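Local atomic coordinates of heavy metal cation tricomponent efflux pump ZneA(CzcA-like) (Cupriavidus metallidurans, PDB entry 4K0J), a protein that works as a Zn(II)/proton antiporter of the resistance-nodulation-cell division superfamily, the inner-membrane pump of a three-component heavy-metal efflux system. Residues C[26-37]-C[374-385]; C[930-938]-C[949-957]. All blocks are in the same frame, centred on the assembly; numbering follows the deposited sequence.

Interaction 1. Residues C[26-37]-C[374-385]; sequences YGWYAWKQLPLE and FILMHHFKIPAN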
loop_
_atom_site.group_PDB
_atom_site.type_symbol
_atom_site.label_atom_id
_atom_site.label_comp_id
_atom_site.label_asym_id
_atom_site.label_seq_id
_atom_site.Cartn_x
_atom_site.Cartn_y
_atom_site.Cartn_z
ATOM N N TYR C 26 -13.891 14.023 -28.296
ATOM C CA TYR C 26 -13.252 13.376 -27.152
ATOM C C TYR C 26 -12.423 14.367 -26.354
ATOM O O TYR C 26 -12.070 14.105 -25.213
ATOM C CB TYR C 26 -12.367 12.209 -27.591
ATOM C CG TYR C 26 -12.042 11.240 -26.472
ATOM C CD1 TYR C 26 -12.856 11.146 -25.350
ATOM C CD2 TYR C 26 -10.919 10.419 -26.536
ATOM C CE1 TYR C 26 -12.566 10.264 -24.325
ATOM C CE2 TYR C 26 -10.620 9.531 -25.516
ATOM C CZ TYR C 26 -11.447 9.459 -24.413
ATOM O OH TYR C 26 -11.157 8.582 -23.392
ATOM N N GLY C 27 -12.108 15.502 -26.968
ATOM C CA GLY C 27 -11.361 16.553 -26.305
ATOM C C GLY C 27 -12.280 17.361 -25.416
ATOM O O GLY C 27 -11.936 17.694 -24.280
ATOM N N TRP C 28 -13.458 17.675 -25.942
ATOM C CA TRP C 28 -14.495 18.343 -25.166
ATOM C C TRP C 28 -14.907 17.462 -23.987
ATOM O O TRP C 28 -15.053 17.936 -22.852
ATOM C CB TRP C 28 -15.697 18.660 -26.063
ATOM C CG TRP C 28 -16.910 19.162 -25.337
ATOM C CD1 TRP C 28 -18.131 18.555 -25.265
ATOM C CD2 TRP C 28 -17.020 20.376 -24.581
ATOM N NE1 TRP C 28 -18.994 19.316 -24.513
ATOM C CE2 TRP C 28 -18.337 20.437 -24.079
ATOM C CE3 TRP C 28 -16.134 21.416 -24.277
ATOM C CZ2 TRP C 28 -18.788 21.497 -23.290
ATOM C CZ3 TRP C 28 -16.585 22.467 -23.497
ATOM C CH2 TRP C 28 -17.900 22.500 -23.013
ATOM N N TYR C 29 -15.075 16.172 -24.263
ATOM C CA TYR C 29 -15.410 15.207 -23.225
ATOM C C TYR C 29 -14.286 15.097 -22.201
ATOM O O TYR C 29 -14.541 14.979 -21.001
ATOM C CB TYR C 29 -15.701 13.837 -23.841
ATOM C CG TYR C 29 -16.055 12.770 -22.827
ATOM C CD1 TYR C 29 -17.347 12.658 -22.333
ATOM C CD2 TYR C 29 -15.098 11.871 -22.371
ATOM C CE1 TYR C 29 -17.677 11.685 -21.410
ATOM C CE2 TYR C 29 -15.419 10.894 -21.447
ATOM C CZ TYR C 29 -16.709 10.805 -20.972
ATOM O OH TYR C 29 -17.031 9.831 -20.054
ATOM N N ALA C 30 -13.045 15.134 -22.679
ATOM C CA ALA C 30 -11.882 15.060 -21.799
ATOM C C ALA C 30 -11.834 16.259 -20.863
ATOM O O ALA C 30 -11.518 16.117 -19.682
ATOM C CB ALA C 30 -10.595 14.964 -22.601
ATOM N N TRP C 31 -12.143 17.440 -21.389
ATOM C CA TRP C 31 -12.164 18.623 -20.543
ATOM C C TRP C 31 -13.317 18.544 -19.548
ATOM O O TRP C 31 -13.193 18.995 -18.407
ATOM C CB TRP C 31 -12.243 19.912 -21.360
ATOM C CG TRP C 31 -11.944 21.110 -20.516
ATOM C CD1 TRP C 31 -10.711 21.601 -20.198
ATOM C CD2 TRP C 31 -12.896 21.951 -19.851
ATOM N NE1 TRP C 31 -10.836 22.702 -19.386
ATOM C CE2 TRP C 31 -12.166 22.937 -19.157
ATOM C CE3 TRP C 31 -14.291 21.968 -19.780
ATOM C CZ2 TRP C 31 -12.787 23.932 -18.405
ATOM C CZ3 TRP C 31 -14.905 22.956 -19.031
ATOM C CH2 TRP C 31 -14.154 23.924 -18.353
ATOM N N LYS C 32 -14.432 17.956 -19.974
ATOM C CA LYS C 32 -15.577 17.776 -19.079
ATOM C C LYS C 32 -15.312 16.742 -17.979
ATOM O O LYS C 32 -16.129 16.563 -17.074
ATOM C CB LYS C 32 -16.842 17.414 -19.867
ATOM C CG LYS C 32 -17.676 18.618 -20.294
ATOM C CD LYS C 32 -18.101 19.440 -19.083
ATOM C CE LYS C 32 -18.888 20.681 -19.483
ATOM N NZ LYS C 32 -19.268 21.501 -18.293
ATOM N N GLN C 33 -14.172 16.064 -18.065
ATOM C CA GLN C 33 -13.761 15.118 -17.034
ATOM C C GLN C 33 -12.357 15.446 -16.530
ATOM O O GLN C 33 -11.486 14.579 -16.475
ATOM C CB GLN C 33 -13.814 13.680 -17.562
ATOM C CG GLN C 33 -14.768 12.763 -16.796
ATOM C CD GLN C 33 -16.229 13.049 -17.096
ATOM O OE1 GLN C 33 -16.644 13.060 -18.253
ATOM N NE2 GLN C 33 -17.013 13.286 -16.052
ATOM N N LEU C 34 -12.145 16.705 -16.166
ATOM C CA LEU C 34 -10.843 17.157 -15.693
ATOM C C LEU C 34 -10.990 17.962 -14.395
ATOM O O LEU C 34 -11.879 18.811 -14.286
ATOM C CB LEU C 34 -10.149 17.987 -16.777
ATOM C CG LEU C 34 -8.734 17.552 -17.172
ATOM C CD1 LEU C 34 -8.692 16.064 -17.480
ATOM C CD2 LEU C 34 -8.233 18.356 -18.362
ATOM N N PRO C 35 -10.120 17.692 -13.406
ATOM C CA PRO C 35 -10.216 18.332 -12.089
ATOM C C PRO C 35 -9.828 19.807 -12.106
ATOM O O PRO C 35 -8.798 20.179 -12.666
ATOM C CB PRO C 35 -9.219 17.539 -11.242
ATOM C CG PRO C 35 -8.215 17.040 -12.223
ATOM C CD PRO C 35 -8.983 16.757 -13.484
ATOM N N LEU C 36 -10.659 20.636 -11.487
ATOM C CA LEU C 36 -10.380 22.061 -11.386
ATOM C C LEU C 36 -9.499 22.357 -10.185
ATOM O O LEU C 36 -9.856 22.047 -9.049
ATOM C CB LEU C 36 -11.678 22.858 -11.272
ATOM C CG LEU C 36 -12.382 23.219 -12.577
ATOM C CD1 LEU C 36 -13.703 23.905 -12.280
ATOM C CD2 LEU C 36 -11.484 24.105 -13.431
ATOM N N GLU C 37 -8.346 22.960 -10.447
ATOM C CA GLU C 37 -7.449 23.380 -9.385
ATOM C C GLU C 37 -7.074 24.846 -9.563
ATOM O O GLU C 37 -6.350 25.202 -10.486
ATOM C CB GLU C 37 -6.209 22.489 -9.351
ATOM C CG GLU C 37 -6.528 21.033 -9.074
ATOM C CD GLU C 37 -5.290 20.172 -8.984
ATOM O OE1 GLU C 37 -4.177 20.736 -8.923
ATOM O OE2 GLU C 37 -5.432 18.929 -8.976
ATOM N N PHE C 374 -6.148 18.245 -23.933
ATOM C CA PHE C 374 -6.974 17.832 -22.803
ATOM C C PHE C 374 -6.981 16.317 -22.668
ATOM O O PHE C 374 -6.825 15.780 -21.571
ATOM C CB PHE C 374 -8.407 18.334 -22.979
ATOM C CG PHE C 374 -8.541 19.825 -22.897
ATOM C CD1 PHE C 374 -9.586 20.475 -23.529
ATOM C CD2 PHE C 374 -7.621 20.578 -22.188
ATOM C CE1 PHE C 374 -9.709 21.850 -23.450
ATOM C CE2 PHE C 374 -7.739 21.948 -22.108
ATOM C CZ PHE C 374 -8.783 22.585 -22.739
ATOM N N ILE C 375 -7.164 15.641 -23.798
ATOM C CA ILE C 375 -7.185 14.183 -23.848
ATOM C C ILE C 375 -5.918 13.571 -23.248
ATOM O O ILE C 375 -5.987 12.631 -22.450
ATOM C CB ILE C 375 -7.401 13.675 -25.298
ATOM C CG1 ILE C 375 -7.064 12.187 -25.409
ATOM C CG2 ILE C 375 -6.574 14.486 -26.286
ATOM C CD1 ILE C 375 -7.319 11.605 -26.780
ATOM N N LEU C 376 -4.766 14.122 -23.616
ATOM C CA LEU C 376 -3.492 13.630 -23.110
ATOM C C LEU C 376 -3.323 13.939 -21.626
ATOM O O LEU C 376 -2.606 13.236 -20.913
ATOM C CB LEU C 376 -2.335 14.213 -23.919
ATOM C CG LEU C 376 -2.408 13.895 -25.412
ATOM C CD1 LEU C 376 -1.130 14.319 -26.113
ATOM C CD2 LEU C 376 -2.679 12.416 -25.632
ATOM N N MET C 377 -3.987 14.994 -21.164
ATOM C CA MET C 377 -3.980 15.323 -19.748
ATOM C C MET C 377 -5.062 14.529 -19.044
ATOM O O MET C 377 -5.007 14.322 -17.835
ATOM C CB MET C 377 -4.199 16.817 -19.534
ATOM C CG MET C 377 -3.071 17.683 -20.063
ATOM S SD MET C 377 -3.261 19.403 -19.576
ATOM C CE MET C 377 -4.973 19.675 -20.022
ATOM N N HIS C 378 -6.046 14.080 -19.812
ATOM C CA HIS C 378 -7.127 13.272 -19.268
ATOM C C HIS C 378 -6.638 11.863 -18.957
ATOM O O HIS C 378 -7.048 11.260 -17.965
ATOM C CB HIS C 378 -8.303 13.217 -20.248
ATOM C CG HIS C 378 -9.486 12.454 -19.735
ATOM N ND1 HIS C 378 -9.565 11.079 -19.785
ATOM C CD2 HIS C 378 -10.640 12.876 -19.166
ATOM C CE1 HIS C 378 -10.714 10.686 -19.266
ATOM N NE2 HIS C 378 -11.386 11.758 -18.884
ATOM N N HIS C 379 -5.758 11.342 -19.807
ATOM C CA HIS C 379 -5.279 9.974 -19.650
ATOM C C HIS C 379 -3.993 9.872 -18.831
ATOM O O HIS C 379 -3.675 8.808 -18.305
ATOM C CB HIS C 379 -5.125 9.293 -21.010
ATOM C CG HIS C 379 -6.426 9.064 -21.716
ATOM N ND1 HIS C 379 -7.313 8.080 -21.335
ATOM C CD2 HIS C 379 -6.993 9.697 -22.770
ATOM C CE1 HIS C 379 -8.371 8.114 -22.128
ATOM N NE2 HIS C 379 -8.201 9.085 -23.008
ATOM N N PHE C 380 -3.258 10.975 -18.723
ATOM C CA PHE C 380 -2.113 11.030 -17.818
ATOM C C PHE C 380 -2.590 11.527 -16.451
ATOM O O PHE C 380 -1.809 11.630 -15.505
ATOM C CB PHE C 380 -1.011 11.938 -18.378
ATOM C CG PHE C 380 0.359 11.681 -17.789
ATOM C CD1 PHE C 380 1.195 10.721 -18.336
ATOM C CD2 PHE C 380 0.815 12.409 -16.698
ATOM C CE1 PHE C 380 2.453 10.486 -17.801
ATOM C CE2 PHE C 380 2.072 12.177 -16.159
ATOM C CZ PHE C 380 2.890 11.216 -16.712
ATOM N N LYS C 381 -3.885 11.828 -16.372
ATOM C CA LYS C 381 -4.531 12.287 -15.141
ATOM C C LYS C 381 -4.014 13.645 -14.662
ATOM O O LYS C 381 -4.088 13.968 -13.477
ATOM C CB LYS C 381 -4.406 11.234 -14.034
ATOM C CG LYS C 381 -4.929 9.861 -14.418
ATOM C CD LYS C 381 -6.363 9.939 -14.904
ATOM C CE LYS C 381 -6.969 8.557 -15.034
ATOM N NZ LYS C 381 -6.966 7.852 -13.722
ATOM N N ILE C 382 -3.495 14.440 -15.590
ATOM C CA ILE C 382 -2.983 15.767 -15.266
ATOM C C ILE C 382 -4.136 16.722 -14.982
ATOM O O ILE C 382 -5.112 16.763 -15.730
ATOM C CB ILE C 382 -2.104 16.312 -16.411
ATOM C CG1 ILE C 382 -0.895 15.403 -16.606
ATOM C CG2 ILE C 382 -1.649 17.743 -16.133
ATOM C CD1 ILE C 382 -0.185 15.619 -17.907
ATOM N N PRO C 383 -4.032 17.488 -13.886
ATOM C CA PRO C 383 -5.107 18.419 -13.530
ATOM C C PRO C 383 -5.160 19.616 -14.470
ATOM O O PRO C 383 -4.317 19.753 -15.358
ATOM C CB PRO C 383 -4.712 18.882 -12.127
ATOM C CG PRO C 383 -3.226 18.754 -12.105
ATOM C CD PRO C 383 -2.934 17.514 -12.904
ATOM N N ALA C 384 -6.154 20.473 -14.265
ATOM C CA ALA C 384 -6.279 21.701 -15.032
ATOM C C ALA C 384 -6.006 22.911 -14.143
ATOM O O ALA C 384 -6.926 23.634 -13.760
ATOM C CB ALA C 384 -7.655 21.793 -15.654
ATOM N N ASN C 385 -4.736 23.112 -13.804
ATOM C CA ASN C 385 -4.308 24.308 -13.091
ATOM C C ASN C 385 -4.706 25.582 -13.826
ATOM O O ASN C 385 -4.186 25.883 -14.897
ATOM C CB ASN C 385 -2.792 24.298 -12.896
ATOM C CG ASN C 385 -2.379 23.767 -11.544
ATOM O OD1 ASN C 385 -3.203 23.273 -10.773
ATOM N ND2 ASN C 385 -1.088 23.861 -11.249
#
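Trp31 and Phe374 run alongside each other in the same direction, on two helices whose short segments 26-31 and 374-379 cross at 48°, 8.3 Å apart. The Trp31 side chain can be traced outward from CB, which sits 3.5 Å from Phe374 CD1; chi1 of -167° sets CG trans to the backbone N, which sends the indole along the phenyl ring. CG then comes 3.8 Å from Phe374 CE1, CD1 stands over the centre of the phenyl face, and NE1 passes 3.9 Å from Phe374 CZ. The pyrrole side of the indole thus makes the contact, its plane oblique to the phenyl at 45°. Deeper in, the Ala30 methyl fits against Ile375 and His378, its CB 3.7 Å from His378 CB. Leu34 follows, with CD1 on His378 and CD2 3.9 Å from Met377 CE. Beyond the helix ends, a bond from Ala384 N to Pro35 O, 3.1 Å, leads into the short parallel strand pair Leu36-Glu37 and Ala384-Asn385. This joins the first and third predicted transmembrane helices of the RND permease at their periplasmic ends. Apart from that one hydrogen bond, van der Waals packing dominates, and polar groups share in it: His378 through CB and its ring edge, Glu37 by laying its carboxylate against Pro383 CB.

Interaction 2. Residues C[930-938]-C[949-957]; sequences IMIANLNRW and AVVRGAGER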
loop_
_atom_site.group_PDB
_atom_site.type_symbol
_atom_site.label_atom_id
_atom_site.label_comp_id
_atom_site.label_asym_id
_atom_site.label_seq_id
_atom_site.Cartn_x
_atom_site.Cartn_y
_atom_site.Cartn_z
ATOM N N ILE C 930 13.735 30.262 -38.430
ATOM C CA ILE C 930 13.062 30.532 -39.698
ATOM C C ILE C 930 13.877 31.484 -40.571
ATOM O O ILE C 930 14.122 31.208 -41.755
ATOM C CB ILE C 930 11.655 31.114 -39.481
ATOM C CG1 ILE C 930 10.728 30.042 -38.907
ATOM C CG2 ILE C 930 11.085 31.640 -40.790
ATOM C CD1 ILE C 930 10.545 28.851 -39.822
ATOM N N MET C 931 14.304 32.595 -39.975
ATOM C CA MET C 931 15.137 33.568 -40.674
ATOM C C MET C 931 16.367 32.915 -41.305
ATOM O O MET C 931 16.534 32.934 -42.530
ATOM C CB MET C 931 15.565 34.682 -39.715
ATOM C CG MET C 931 16.736 35.516 -40.210
ATOM S SD MET C 931 16.427 36.268 -41.814
ATOM C CE MET C 931 15.195 37.493 -41.381
ATOM N N ILE C 932 17.207 32.324 -40.461
ATOM C CA ILE C 932 18.474 31.746 -40.901
ATOM C C ILE C 932 18.294 30.605 -41.902
ATOM O O ILE C 932 19.108 30.430 -42.805
ATOM C CB ILE C 932 19.336 31.299 -39.692
ATOM C CG1 ILE C 932 20.504 32.264 -39.494
ATOM C CG2 ILE C 932 19.854 29.878 -39.866
ATOM C CD1 ILE C 932 20.080 33.706 -39.343
ATOM N N ALA C 933 17.213 29.846 -41.750
ATOM C CA ALA C 933 16.941 28.717 -42.633
ATOM C C ALA C 933 16.516 29.180 -44.021
ATOM O O ALA C 933 17.104 28.767 -45.022
ATOM C CB ALA C 933 15.886 27.805 -42.034
ATOM N N ASN C 934 15.494 30.032 -44.085
ATOM C CA ASN C 934 15.044 30.550 -45.373
ATOM C C ASN C 934 16.146 31.346 -46.063
ATOM O O ASN C 934 16.219 31.384 -47.287
ATOM C CB ASN C 934 13.773 31.386 -45.226
ATOM C CG ASN C 934 12.567 30.548 -44.843
ATOM O OD1 ASN C 934 12.691 29.559 -44.123
ATOM N ND2 ASN C 934 11.396 30.931 -45.335
ATOM N N LEU C 935 17.012 31.962 -45.267
ATOM C CA LEU C 935 18.173 32.675 -45.790
ATOM C C LEU C 935 19.170 31.704 -46.434
ATOM O O LEU C 935 19.449 31.770 -47.643
ATOM C CB LEU C 935 18.847 33.440 -44.648
ATOM C CG LEU C 935 19.946 34.454 -44.951
ATOM C CD1 LEU C 935 19.433 35.510 -45.903
ATOM C CD2 LEU C 935 20.430 35.093 -43.661
ATOM N N ASN C 936 19.683 30.796 -45.608
ATOM C CA ASN C 936 20.696 29.819 -46.001
ATOM C C ASN C 936 20.237 28.899 -47.129
ATOM O O ASN C 936 21.057 28.333 -47.852
ATOM C CB ASN C 936 21.111 28.988 -44.781
ATOM C CG ASN C 936 22.402 28.226 -45.000
ATOM O OD1 ASN C 936 23.207 28.580 -45.861
ATOM N ND2 ASN C 936 22.608 27.174 -44.216
ATOM N N ARG C 937 18.924 28.745 -47.274
ATOM C CA ARG C 937 18.363 27.933 -48.348
ATOM C C ARG C 937 18.114 28.776 -49.595
ATOM O O ARG C 937 18.253 28.287 -50.715
ATOM C CB ARG C 937 17.070 27.245 -47.899
ATOM C CG ARG C 937 16.388 26.424 -48.987
ATOM C CD ARG C 937 17.306 25.337 -49.536
ATOM N NE ARG C 937 17.463 24.220 -48.609
ATOM C CZ ARG C 937 16.723 23.116 -48.637
ATOM N NH1 ARG C 937 15.770 22.977 -49.549
ATOM N NH2 ARG C 937 16.935 22.149 -47.755
ATOM N N TRP C 938 17.749 30.042 -49.398
ATOM C CA TRP C 938 17.573 30.956 -50.522
ATOM C C TRP C 938 18.880 31.113 -51.281
ATOM O O TRP C 938 18.907 31.030 -52.509
ATOM C CB TRP C 938 17.099 32.330 -50.053
ATOM C CG TRP C 938 15.838 32.785 -50.712
ATOM C CD1 TRP C 938 14.603 32.881 -50.140
ATOM C CD2 TRP C 938 15.682 33.200 -52.074
ATOM N NE1 TRP C 938 13.689 33.335 -51.059
ATOM C CE2 TRP C 938 14.326 33.536 -52.255
ATOM C CE3 TRP C 938 16.557 33.319 -53.159
ATOM C CZ2 TRP C 938 13.825 33.985 -53.478
ATOM C CZ3 TRP C 938 16.059 33.764 -54.372
ATOM C CH2 TRP C 938 14.705 34.092 -54.521
ATOM N N ALA C 949 21.410 38.249 -50.977
ATOM C CA ALA C 949 20.564 37.296 -50.266
ATOM C C ALA C 949 20.136 37.837 -48.905
ATOM O O ALA C 949 19.080 37.473 -48.391
ATOM C CB ALA C 949 21.281 35.965 -50.105
ATOM N N VAL C 950 20.958 38.714 -48.336
ATOM C CA VAL C 950 20.671 39.328 -47.042
ATOM C C VAL C 950 19.397 40.179 -47.110
ATOM O O VAL C 950 18.738 40.418 -46.096
ATOM C CB VAL C 950 21.870 40.177 -46.552
ATOM C CG1 VAL C 950 21.653 40.660 -45.129
ATOM C CG2 VAL C 950 23.153 39.369 -46.634
ATOM N N VAL C 951 19.048 40.623 -48.314
ATOM C CA VAL C 951 17.819 41.379 -48.527
ATOM C C VAL C 951 16.818 40.542 -49.328
ATOM O O VAL C 951 15.644 40.894 -49.437
ATOM C CB VAL C 951 18.097 42.712 -49.252
ATOM C CG1 VAL C 951 16.929 43.674 -49.085
ATOM C CG2 VAL C 951 19.372 43.341 -48.716
ATOM N N ARG C 952 17.291 39.427 -49.879
ATOM C CA ARG C 952 16.438 38.528 -50.655
ATOM C C ARG C 952 15.870 37.393 -49.802
ATOM O O ARG C 952 14.656 37.280 -49.634
ATOM C CB ARG C 952 17.200 37.956 -51.856
ATOM C CG ARG C 952 17.361 38.932 -53.015
ATOM C CD ARG C 952 18.346 38.417 -54.060
ATOM N NE ARG C 952 17.890 37.192 -54.713
ATOM C CZ ARG C 952 18.539 36.584 -55.702
ATOM N NH1 ARG C 952 19.677 37.087 -56.160
ATOM N NH2 ARG C 952 18.049 35.473 -56.235
ATOM N N GLY C 953 16.754 36.557 -49.267
ATOM C CA GLY C 953 16.338 35.430 -48.452
ATOM C C GLY C 953 15.912 35.823 -47.050
ATOM O O GLY C 953 15.298 35.032 -46.332
ATOM N N ALA C 954 16.240 37.053 -46.665
ATOM C CA ALA C 954 15.908 37.567 -45.343
ATOM C C ALA C 954 14.852 38.661 -45.435
ATOM O O ALA C 954 14.006 38.798 -44.551
ATOM C CB ALA C 954 17.157 38.099 -44.661
ATOM N N GLY C 955 14.911 39.435 -46.516
ATOM C CA GLY C 955 14.006 40.551 -46.720
ATOM C C GLY C 955 12.567 40.133 -46.945
ATOM O O GLY C 955 11.642 40.915 -46.724
ATOM N N GLU C 956 12.376 38.896 -47.389
ATOM C CA GLU C 956 11.039 38.375 -47.640
ATOM C C GLU C 956 10.523 37.566 -46.456
ATOM O O GLU C 956 9.393 37.080 -46.474
ATOM C CB GLU C 956 11.019 37.529 -48.914
ATOM C CG GLU C 956 11.236 38.330 -50.188
ATOM C CD GLU C 956 11.199 37.464 -51.429
ATOM O OE1 GLU C 956 11.306 36.226 -51.291
ATOM O OE2 GLU C 956 11.060 38.017 -52.541
ATOM N N ARG C 957 11.361 37.422 -45.433
ATOM C CA ARG C 957 10.950 36.751 -44.206
ATOM C C ARG C 957 10.464 37.777 -43.200
ATOM O O ARG C 957 10.205 37.453 -42.046
ATOM C CB ARG C 957 12.096 35.928 -43.618
ATOM C CG ARG C 957 12.624 34.876 -44.566
ATOM C CD ARG C 957 11.479 34.140 -45.240
ATOM N NE ARG C 957 11.811 33.749 -46.607
ATOM C CZ ARG C 957 10.960 33.160 -47.442
ATOM N NH1 ARG C 957 9.722 32.889 -47.048
ATOM N NH2 ARG C 957 11.346 32.841 -48.670
#
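The chain at Gly953 runs right up against helix 930-938, Leu935 CA and Gly953 CA standing 4.2 Å apart, yet no hydrogen bond passes between the two segments. Trp938 covers this glycine: its CG is 3.5 Å from Gly953 CA, and Gly953 N and Arg952 O lie over one face of the indole, toward the rim. Further in, Leu935 sends CD1 to the Ala954 methyl, 3.7 Å from its CB. Met931 reaches the same methyl by another route; chi1 of 163° carries its CG away from the backbone N, and bends farther along bring SD to 3.5 Å from Ala954 CB. The place is the cytoplasmic end of the tenth predicted transmembrane helix of the RND permease, where the chain returns through the short helix 949-952 and a type I beta turn, Ala954 to Arg957, to Arg957 as N-cap residue of helix 958-970. Tyr510 makes a hydrogen bond with Ala954 O and ties the turn to the helix 503-516. Two arginines approach Trp938, one from the end of helix 949-952, the other from the turn that follows. Arg957 brings NH2 to the indole edge, 3.4 Å from Trp938 NE1; both are donors, so this is proximity without a bond. Its guanidinium also carries Asn934 CG over one face, 3.7 Å above the plane, with amide and guanidinium planes 73° apart. Arg952 meets the six-membered end of the indole, edge of the guanidinium first, with NH2 near Trp938 CZ3 and the planes 76° apart.

In the fold
The two contacts belong to opposite ends of the membrane domain, with centres about 41 Å apart and nearest atoms about 23 Å apart. They share no helix. Interaction 1 joins elements 337 residues apart in sequence, with the first periplasmic insertion between them, while interaction 2 closes a local turn of the chain, with only 10 residues between its segments. Interaction 2 is the more buried, although Arg952 and Glu956 lie at its exposed margin; its Arg957 is buried. Interaction 1 is partly buried. Their chemistry differs accordingly: mainly apolar packing plus one backbone bond in interaction 1, against buried guanidinium and amide groups at a helix end in interaction 2. Neither is touched by another subunit of the trimer.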